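Local coordinates for L0028 (Mitochondria associated protein) (Escherichia coli, PDB 3GCG) that probably acts inside host cells as a secreted bacterial effector of the WxxxE family, switching on the Rho-type GTPase Cdc42 by guanine nucleotide exchange, at residues B[43-47]-B[97-101]; B[50-54]-B[139-143]; B[55-59]-B[155-160]. All coordinates share one frame; numbering follows the deposited sequence.

Interaction 1: residues B[43-47]-B[97-101]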
loop_
_atom_site.group_PDB
_atom_site.type_symbol
_atom_site.label_atom_id
_atom_site.label_comp_id
_atom_site.label_asym_id
_atom_site.label_seq_id
_atom_site.Cartn_x
_atom_site.Cartn_y
_atom_site.Cartn_z
ATOM N N TRP B 43 7.672 13.328 -9.870
ATOM C CA TRP B 43 7.338 11.913 -9.845
ATOM C C TRP B 43 8.618 11.075 -9.819
ATOM O O TRP B 43 8.733 10.126 -9.038
ATOM C CB TRP B 43 6.515 11.515 -11.076
ATOM C CG TRP B 43 6.366 10.029 -11.176
ATOM C CD1 TRP B 43 5.491 9.243 -10.474
ATOM C CD2 TRP B 43 7.199 9.132 -11.920
ATOM N NE1 TRP B 43 5.729 7.918 -10.735
ATOM C CE2 TRP B 43 6.767 7.819 -11.626
ATOM C CE3 TRP B 43 8.259 9.309 -12.821
ATOM C CZ2 TRP B 43 7.371 6.688 -12.183
ATOM C CZ3 TRP B 43 8.858 8.186 -13.373
ATOM C CH2 TRP B 43 8.405 6.891 -13.057
ATOM N N PHE B 44 9.573 11.424 -10.678
ATOM C CA PHE B 44 10.838 10.687 -10.758
ATOM C C PHE B 44 11.561 10.661 -9.413
ATOM O O PHE B 44 12.013 9.609 -8.962
ATOM C CB PHE B 44 11.760 11.310 -11.815
ATOM C CG PHE B 44 13.018 10.522 -12.068
ATOM C CD1 PHE B 44 13.003 9.406 -12.904
ATOM C CD2 PHE B 44 14.219 10.881 -11.448
ATOM C CE1 PHE B 44 14.171 8.651 -13.121
ATOM C CE2 PHE B 44 15.396 10.135 -11.655
ATOM C CZ PHE B 44 15.372 9.018 -12.492
ATOM N N GLN B 45 11.669 11.828 -8.781
ATOM C CA GLN B 45 12.330 11.948 -7.485
ATOM C C GLN B 45 11.664 11.070 -6.423
ATOM O O GLN B 45 12.333 10.309 -5.719
ATOM C CB GLN B 45 12.317 13.412 -7.018
ATOM C CG GLN B 45 13.322 14.318 -7.726
ATOM C CD GLN B 45 13.314 15.754 -7.198
ATOM O OE1 GLN B 45 13.492 15.998 -5.999
ATOM N NE2 GLN B 45 13.114 16.712 -8.098
ATOM N N GLN B 46 10.343 11.181 -6.319
ATOM C CA GLN B 46 9.587 10.415 -5.336
ATOM C C GLN B 46 9.670 8.906 -5.549
ATOM O O GLN B 46 9.896 8.153 -4.605
ATOM C CB GLN B 46 8.125 10.848 -5.358
ATOM C CG GLN B 46 7.942 12.340 -5.223
ATOM C CD GLN B 46 6.529 12.714 -4.832
ATOM O OE1 GLN B 46 5.583 11.955 -5.066
ATOM N NE2 GLN B 46 6.375 13.895 -4.242
ATOM N N GLU B 47 9.480 8.471 -6.789
ATOM C CA GLU B 47 9.533 7.053 -7.106
ATOM C C GLU B 47 10.920 6.482 -6.832
ATOM O O GLU B 47 11.047 5.403 -6.261
ATOM C CB GLU B 47 9.150 6.815 -8.569
ATOM C CG GLU B 47 9.280 5.366 -8.995
ATOM C CD GLU B 47 8.302 4.458 -8.268
ATOM O OE1 GLU B 47 8.558 3.239 -8.235
ATOM O OE2 GLU B 47 7.279 4.961 -7.745
ATOM N N GLN B 97 5.874 0.733 -1.422
ATOM C CA GLN B 97 4.988 0.570 -2.576
ATOM C C GLN B 97 5.402 1.503 -3.708
ATOM O O GLN B 97 5.317 2.728 -3.596
ATOM C CB GLN B 97 3.530 0.860 -2.193
ATOM C CG GLN B 97 2.940 -0.032 -1.087
ATOM C CD GLN B 97 2.762 -1.473 -1.525
ATOM O OE1 GLN B 97 2.251 -1.739 -2.609
ATOM N NE2 GLN B 97 3.167 -2.410 -0.675
ATOM N N SER B 98 5.844 0.900 -4.799
ATOM C CA SER B 98 6.302 1.609 -5.987
ATOM C C SER B 98 5.114 1.955 -6.882
ATOM O O SER B 98 4.261 1.117 -7.126
ATOM C CB SER B 98 7.292 0.711 -6.742
ATOM O OG SER B 98 7.456 1.111 -8.090
ATOM N N SER B 99 5.054 3.182 -7.380
ATOM C CA SER B 99 3.937 3.539 -8.240
ATOM C C SER B 99 4.103 2.869 -9.599
ATOM O O SER B 99 3.166 2.822 -10.387
ATOM C CB SER B 99 3.830 5.059 -8.401
ATOM O OG SER B 99 4.882 5.584 -9.190
ATOM N N ILE B 100 5.297 2.345 -9.870
ATOM C CA ILE B 100 5.548 1.659 -11.136
ATOM C C ILE B 100 4.815 0.322 -11.113
ATOM O O ILE B 100 4.169 -0.060 -12.084
ATOM C CB ILE B 100 7.059 1.370 -11.362
ATOM C CG1 ILE B 100 7.835 2.673 -11.554
ATOM C CG2 ILE B 100 7.243 0.492 -12.590
ATOM C CD1 ILE B 100 9.330 2.466 -11.619
ATOM N N GLY B 101 4.933 -0.392 -9.999
ATOM C CA GLY B 101 4.268 -1.676 -9.875
ATOM C C GLY B 101 2.764 -1.489 -9.857
ATOM O O GLY B 101 2.018 -2.297 -10.399
#
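The indole of Trp-43 meets Ser-99 OG and Ile-100 CG1 at its edge, close to the ring plane, while Glu-47 CB lies 3.9 Å above one ring face and toward its rim. Trp-43 and Glu-47, one turn apart on helix 41-67, form the Trp-x-x-x-Glu motif that names this effector family. Trp-43 NE1 donates to Ser-99 OG at 2.9 Å, in the ring plane and fairly straight (158°). Ser-99 OG passes the chain of bonds on by donating to Glu-47 OE2 at 2.9 Å, from above the carboxylate plane. The same oxygen takes the backbone Ser-99 N (2.9 Å) on its syn side, and both donors arrive from one face. A bend at chi2 (65°) turns the carboxylate toward the loop, where Ile-100 CG1 crosses the glutamate chain at about a right angle and OE1 lies so close to Ser-98 OG (2.4 Å) that the exact length of that bond is doubtful. Replacing Glu-47 by an alanine would probably leave Ser-99 N and OG without their shared acceptor and the start of helix 99-105 less firmly held to helix 41-67. The chain of another protein packs on Trp-43 and Ser-99 and is hydrogen-bonded by Gln-46 and Gln-97, consistent with the motif holding the loop before helix 99-105 beside the partner. Ser-98 is the N-cap of helix 99-105, its OG accepting from Ile-100 N at 3.1 Å.

Interaction 2: residues B[50-54]-B[139-143]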
loop_
_atom_site.group_PDB
_atom_site.type_symbol
_atom_site.label_atom_id
_atom_site.label_comp_id
_atom_site.label_asym_id
_atom_site.label_seq_id
_atom_site.Cartn_x
_atom_site.Cartn_y
_atom_site.Cartn_z
ATOM N N THR B 50 11.446 6.014 -3.261
ATOM C CA THR B 50 10.461 5.035 -2.818
ATOM C C THR B 50 10.826 3.609 -3.244
ATOM O O THR B 50 10.811 2.695 -2.418
ATOM C CB THR B 50 9.053 5.373 -3.352
ATOM O OG1 THR B 50 8.573 6.556 -2.704
ATOM C CG2 THR B 50 8.084 4.226 -3.085
ATOM N N TYR B 51 11.142 3.427 -4.526
ATOM C CA TYR B 51 11.509 2.112 -5.062
ATOM C C TYR B 51 12.770 1.565 -4.395
ATOM O O TYR B 51 12.856 0.382 -4.065
ATOM C CB TYR B 51 11.746 2.180 -6.573
ATOM C CG TYR B 51 11.958 0.811 -7.186
ATOM C CD1 TYR B 51 10.885 0.067 -7.674
ATOM C CD2 TYR B 51 13.225 0.223 -7.195
ATOM C CE1 TYR B 51 11.060 -1.225 -8.148
ATOM C CE2 TYR B 51 13.413 -1.077 -7.661
ATOM C CZ TYR B 51 12.328 -1.792 -8.134
ATOM O OH TYR B 51 12.516 -3.085 -8.571
ATOM N N ILE B 52 13.750 2.439 -4.204
ATOM C CA ILE B 52 14.999 2.061 -3.570
ATOM C C ILE B 52 14.779 1.720 -2.098
ATOM O O ILE B 52 15.356 0.753 -1.593
ATOM C CB ILE B 52 16.026 3.193 -3.678
ATOM C CG1 ILE B 52 16.397 3.416 -5.146
ATOM C CG2 ILE B 52 17.272 2.853 -2.859
ATOM C CD1 ILE B 52 17.263 4.662 -5.365
ATOM N N SER B 53 13.947 2.515 -1.419
ATOM C CA SER B 53 13.639 2.292 -0.003
ATOM C C SER B 53 12.905 0.982 0.187
ATOM O O SER B 53 13.127 0.268 1.161
ATOM C CB SER B 53 12.765 3.417 0.559
ATOM O OG SER B 53 13.473 4.637 0.604
ATOM N N ARG B 54 12.011 0.668 -0.738
ATOM C CA ARG B 54 11.271 -0.571 -0.626
ATOM C C ARG B 54 12.231 -1.733 -0.891
ATOM O O ARG B 54 12.152 -2.767 -0.233
ATOM C CB ARG B 54 10.071 -0.543 -1.581
ATOM C CG ARG B 54 10.147 -1.398 -2.807
ATOM C CD ARG B 54 9.454 -2.725 -2.605
ATOM N NE ARG B 54 9.279 -3.408 -3.883
ATOM C CZ ARG B 54 8.302 -3.146 -4.745
ATOM N NH1 ARG B 54 7.390 -2.223 -4.463
ATOM N NH2 ARG B 54 8.257 -3.782 -5.910
ATOM N N SER B 139 8.576 -4.140 -13.151
ATOM C CA SER B 139 8.853 -2.825 -12.580
ATOM C C SER B 139 10.343 -2.715 -12.278
ATOM O O SER B 139 10.936 -1.655 -12.438
ATOM C CB SER B 139 8.031 -2.576 -11.306
ATOM O OG SER B 139 8.319 -3.530 -10.311
ATOM N N GLN B 140 10.958 -3.813 -11.854
ATOM C CA GLN B 140 12.385 -3.771 -11.572
ATOM C C GLN B 140 13.109 -3.455 -12.871
ATOM O O GLN B 140 14.061 -2.672 -12.891
ATOM C CB GLN B 140 12.887 -5.109 -11.025
ATOM C CG GLN B 140 14.389 -5.120 -10.794
ATOM C CD GLN B 140 14.905 -6.458 -10.317
ATOM O OE1 GLN B 140 14.517 -6.940 -9.253
ATOM N NE2 GLN B 140 15.786 -7.065 -11.101
ATOM N N GLU B 141 12.647 -4.072 -13.954
ATOM C CA GLU B 141 13.245 -3.853 -15.260
ATOM C C GLU B 141 13.004 -2.404 -15.696
ATOM O O GLU B 141 13.889 -1.767 -16.260
ATOM C CB GLU B 141 12.665 -4.851 -16.273
ATOM C CG GLU B 141 12.878 -6.312 -15.856
ATOM C CD GLU B 141 12.335 -7.336 -16.856
ATOM O OE1 GLU B 141 11.140 -7.265 -17.216
ATOM O OE2 GLU B 141 13.105 -8.230 -17.273
ATOM N N ILE B 142 11.818 -1.875 -15.404
ATOM C CA ILE B 142 11.483 -0.501 -15.769
ATOM C C ILE B 142 12.284 0.491 -14.950
ATOM O O ILE B 142 12.675 1.551 -15.443
ATOM C CB ILE B 142 9.987 -0.214 -15.573
ATOM C CG1 ILE B 142 9.195 -0.881 -16.697
ATOM C CG2 ILE B 142 9.730 1.287 -15.551
ATOM C CD1 ILE B 142 7.708 -0.625 -16.641
ATOM N N PHE B 143 12.524 0.139 -13.695
ATOM C CA PHE B 143 13.288 0.988 -12.800
ATOM C C PHE B 143 14.744 1.109 -13.252
ATOM O O PHE B 143 15.285 2.210 -13.353
ATOM C CB PHE B 143 13.254 0.416 -11.380
ATOM C CG PHE B 143 14.170 1.125 -10.419
ATOM C CD1 PHE B 143 13.865 2.407 -9.963
ATOM C CD2 PHE B 143 15.346 0.518 -9.987
ATOM C CE1 PHE B 143 14.714 3.079 -9.089
ATOM C CE2 PHE B 143 16.212 1.177 -9.110
ATOM C CZ PHE B 143 15.895 2.466 -8.658
HETATM O O HOH W 1 10.170 -4.450 -8.541
#
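Tyr-51 and Phe-143 carry the close-packed half of this contact, their rings lying in an offset stack with centroids 4.1 Å apart and planes at 20°. Tyr-51 CD2 sits over the centre of the phenylalanine ring, 3.3 Å above its plane, and Phe-143 CB adds a CH-pi contact over the tyrosine face. Both side chains swing CG opposite the backbone N (chi1 -173° for Tyr-51), which carries the two rings between their helices. Ile-52 extends the apolar patch, its CG1 reaching Phe-143 CZ at 3.7 Å with the two side chains nearly perpendicular. The hydroxyl end makes no direct hydrogen bond between the segments and is bridged by water instead. Tyr-51 OH lies beside CA and CB of Gln-140, at the partly exposed margin, and is joined by a water at 2.7 Å. That water donates to Ser-139 OG at 2.7 Å and accepts only a weak bond from Arg-54 NH2, so it links the tyrosine and serine hydroxyls. The main polar partners lie nearby: Glu-136 makes a salt bridge with Arg-54, and Ile-135 O holds the Ser-139 hydroxyl. The segment axes stay 11.9 Å apart at a crossing angle of -127°, a separation filled by the aromatic pair. Phe-147 stacks further along on Phe-143, helix 99-105 packs on Ser-139 through Ile-100 and Leu-104, and Val-152 of helix 152-166 touches Tyr-51 and Gln-140.

Interaction 3: residues B[55-59]-B[155-160]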
loop_
_atom_site.group_PDB
_atom_site.type_symbol
_atom_site.label_atom_id
_atom_site.label_comp_id
_atom_site.label_asym_id
_atom_site.label_seq_id
_atom_site.Cartn_x
_atom_site.Cartn_y
_atom_site.Cartn_z
ATOM N N THR B 55 13.156 -1.550 -1.831
ATOM C CA THR B 55 14.153 -2.581 -2.135
ATOM C C THR B 55 14.946 -2.841 -0.854
ATOM O O THR B 55 15.240 -3.982 -0.514
ATOM C CB THR B 55 15.130 -2.127 -3.253
ATOM O OG1 THR B 55 14.408 -1.946 -4.475
ATOM C CG2 THR B 55 16.205 -3.176 -3.492
ATOM N N VAL B 56 15.272 -1.768 -0.138
ATOM C CA VAL B 56 16.011 -1.893 1.110
ATOM C C VAL B 56 15.168 -2.603 2.162
ATOM O O VAL B 56 15.641 -3.527 2.813
ATOM C CB VAL B 56 16.435 -0.517 1.662
ATOM C CG1 VAL B 56 17.012 -0.680 3.050
ATOM C CG2 VAL B 56 17.462 0.128 0.744
ATOM N N ASN B 57 13.924 -2.169 2.334
ATOM C CA ASN B 57 13.041 -2.793 3.315
ATOM C C ASN B 57 12.788 -4.264 3.007
ATOM O O ASN B 57 12.629 -5.076 3.907
ATOM C CB ASN B 57 11.707 -2.052 3.389
ATOM C CG ASN B 57 11.727 -0.942 4.405
ATOM O OD1 ASN B 57 12.164 -1.138 5.531
ATOM N ND2 ASN B 57 11.246 0.233 4.017
ATOM N N ARG B 58 12.752 -4.582 1.722
ATOM C CA ARG B 58 12.531 -5.940 1.248
ATOM C C ARG B 58 13.712 -6.811 1.662
ATOM O O ARG B 58 13.543 -7.966 2.061
ATOM C CB ARG B 58 12.425 -5.925 -0.275
ATOM C CG ARG B 58 11.571 -7.010 -0.861
ATOM C CD ARG B 58 10.569 -6.395 -1.829
ATOM N NE ARG B 58 9.287 -7.083 -1.760
ATOM C CZ ARG B 58 8.994 -8.193 -2.425
ATOM N NH1 ARG B 58 9.883 -8.752 -3.235
ATOM N NH2 ARG B 58 7.818 -8.763 -2.250
ATOM N N THR B 59 14.914 -6.252 1.549
ATOM C CA THR B 59 16.123 -6.980 1.908
ATOM C C THR B 59 16.138 -7.212 3.418
ATOM O O THR B 59 16.568 -8.265 3.894
ATOM C CB THR B 59 17.387 -6.196 1.485
ATOM O OG1 THR B 59 17.332 -5.925 0.078
ATOM C CG2 THR B 59 18.638 -7.001 1.781
ATOM N N ILE B 155 21.862 -2.468 -4.908
ATOM C CA ILE B 155 21.163 -1.953 -3.732
ATOM C C ILE B 155 21.068 -3.057 -2.672
ATOM O O ILE B 155 21.357 -2.828 -1.495
ATOM C CB ILE B 155 19.737 -1.480 -4.108
ATOM C CG1 ILE B 155 19.821 -0.284 -5.051
ATOM C CG2 ILE B 155 18.951 -1.110 -2.867
ATOM C CD1 ILE B 155 18.486 0.105 -5.639
ATOM N N LYS B 156 20.660 -4.250 -3.099
ATOM C CA LYS B 156 20.543 -5.402 -2.203
ATOM C C LYS B 156 21.861 -5.748 -1.513
ATOM O O LYS B 156 21.901 -5.963 -0.303
ATOM C CB LYS B 156 20.077 -6.638 -2.970
ATOM C CG LYS B 156 18.603 -6.658 -3.343
ATOM C CD LYS B 156 18.199 -8.046 -3.857
ATOM C CE LYS B 156 16.706 -8.127 -4.142
ATOM N NZ LYS B 156 16.278 -9.502 -4.547
ATOM N N ALA B 157 22.933 -5.822 -2.298
ATOM C CA ALA B 157 24.258 -6.159 -1.775
ATOM C C ALA B 157 24.726 -5.100 -0.775
ATOM O O ALA B 157 25.188 -5.421 0.316
ATOM C CB ALA B 157 25.256 -6.282 -2.927
ATOM N N ILE B 158 24.607 -3.834 -1.162
ATOM C CA ILE B 158 24.994 -2.742 -0.289
ATOM C C ILE B 158 24.228 -2.845 1.031
ATOM O O ILE B 158 24.807 -2.685 2.106
ATOM C CB ILE B 158 24.697 -1.388 -0.953
ATOM C CG1 ILE B 158 25.608 -1.207 -2.172
ATOM C CG2 ILE B 158 24.866 -0.262 0.058
ATOM C CD1 ILE B 158 25.352 0.074 -2.945
ATOM N N THR B 159 22.930 -3.124 0.945
ATOM C CA THR B 159 22.096 -3.258 2.139
ATOM C C THR B 159 22.563 -4.431 3.001
ATOM O O THR B 159 22.705 -4.299 4.219
ATOM C CB THR B 159 20.612 -3.472 1.768
ATOM O OG1 THR B 159 20.144 -2.355 1.000
ATOM C CG2 THR B 159 19.759 -3.623 3.021
ATOM N N GLN B 160 22.795 -5.578 2.364
ATOM C CA GLN B 160 23.257 -6.774 3.066
ATOM C C GLN B 160 24.506 -6.456 3.883
ATOM O O GLN B 160 24.659 -6.905 5.025
ATOM C CB GLN B 160 23.587 -7.894 2.066
ATOM C CG GLN B 160 22.376 -8.557 1.435
ATOM C CD GLN B 160 22.749 -9.664 0.460
ATOM O OE1 GLN B 160 23.437 -9.425 -0.537
ATOM N NE2 GLN B 160 22.289 -10.883 0.741
#
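Thr-55 O is gripped twice by Thr-59, whose OG1 donates to it at 2.9 Å and whose backbone N donates from the opposite face of the carbonyl plane. Across the contact Thr-159 does the same to Ile-155 O, with OG1 at 2.8 Å from above the plane. Each threonine hydroxyl is thereby folded back on its own helix, and the pair bring their methyls together instead: the side chains meet tip to tip, Thr-59 CG2 to Thr-159 CG2 at 3.8 Å. CG2 of each stands opposite its backbone N, because chi1 (-56° and -60°) turns OG1 away from the carbonyl carbon and back toward the preceding turn. The result is a close helix-helix crossing, with segment axes 9.3 Å apart at -52°, joining the long helix 41-67 to the last helix, 152-166, of an all-helical fold. Packing is tightest beside it, where Thr-55 CG2 presses on Ile-155 CG2 at 3.5 Å, the two side chains nearly perpendicular; Thr-55 OG1 bonds to Tyr-51 O one turn back. Val-56 CG2 touches both Thr-159 OG1 and Ile-155 CG2, and Phe-80 of helix 73-87 packs against this valine. At the exposed margin the extended chain of Lys-156 runs past Thr-59, its CG lying 3.7 Å from Thr-59 OG1, while Gln-160 CG approaches Thr-59 CG2.

Helix 41-67 supplies one side of all three interactions, which follow one another along it from the WxxxE motif toward its C-terminal half. Interactions 1 and 2 have centres about 7 Å apart and touch directly: Ile-100 CG2 packs on Ser-139 CB at 3.4 Å, and Ser-98 OG lies 3.6 Å from Tyr-51 CD1. Interaction 3 is about 12 Å from interaction 2, centre to centre, and joins it where Ile-52 CG1 meets Ile-155 CD1 at 3.9 Å. Interactions 1 and 3 do not touch, their centres being about 17 Å apart. The chain of another protein, probably the GTPase, lies against both segments of interaction 1 and also reaches Arg-54 and Arg-58.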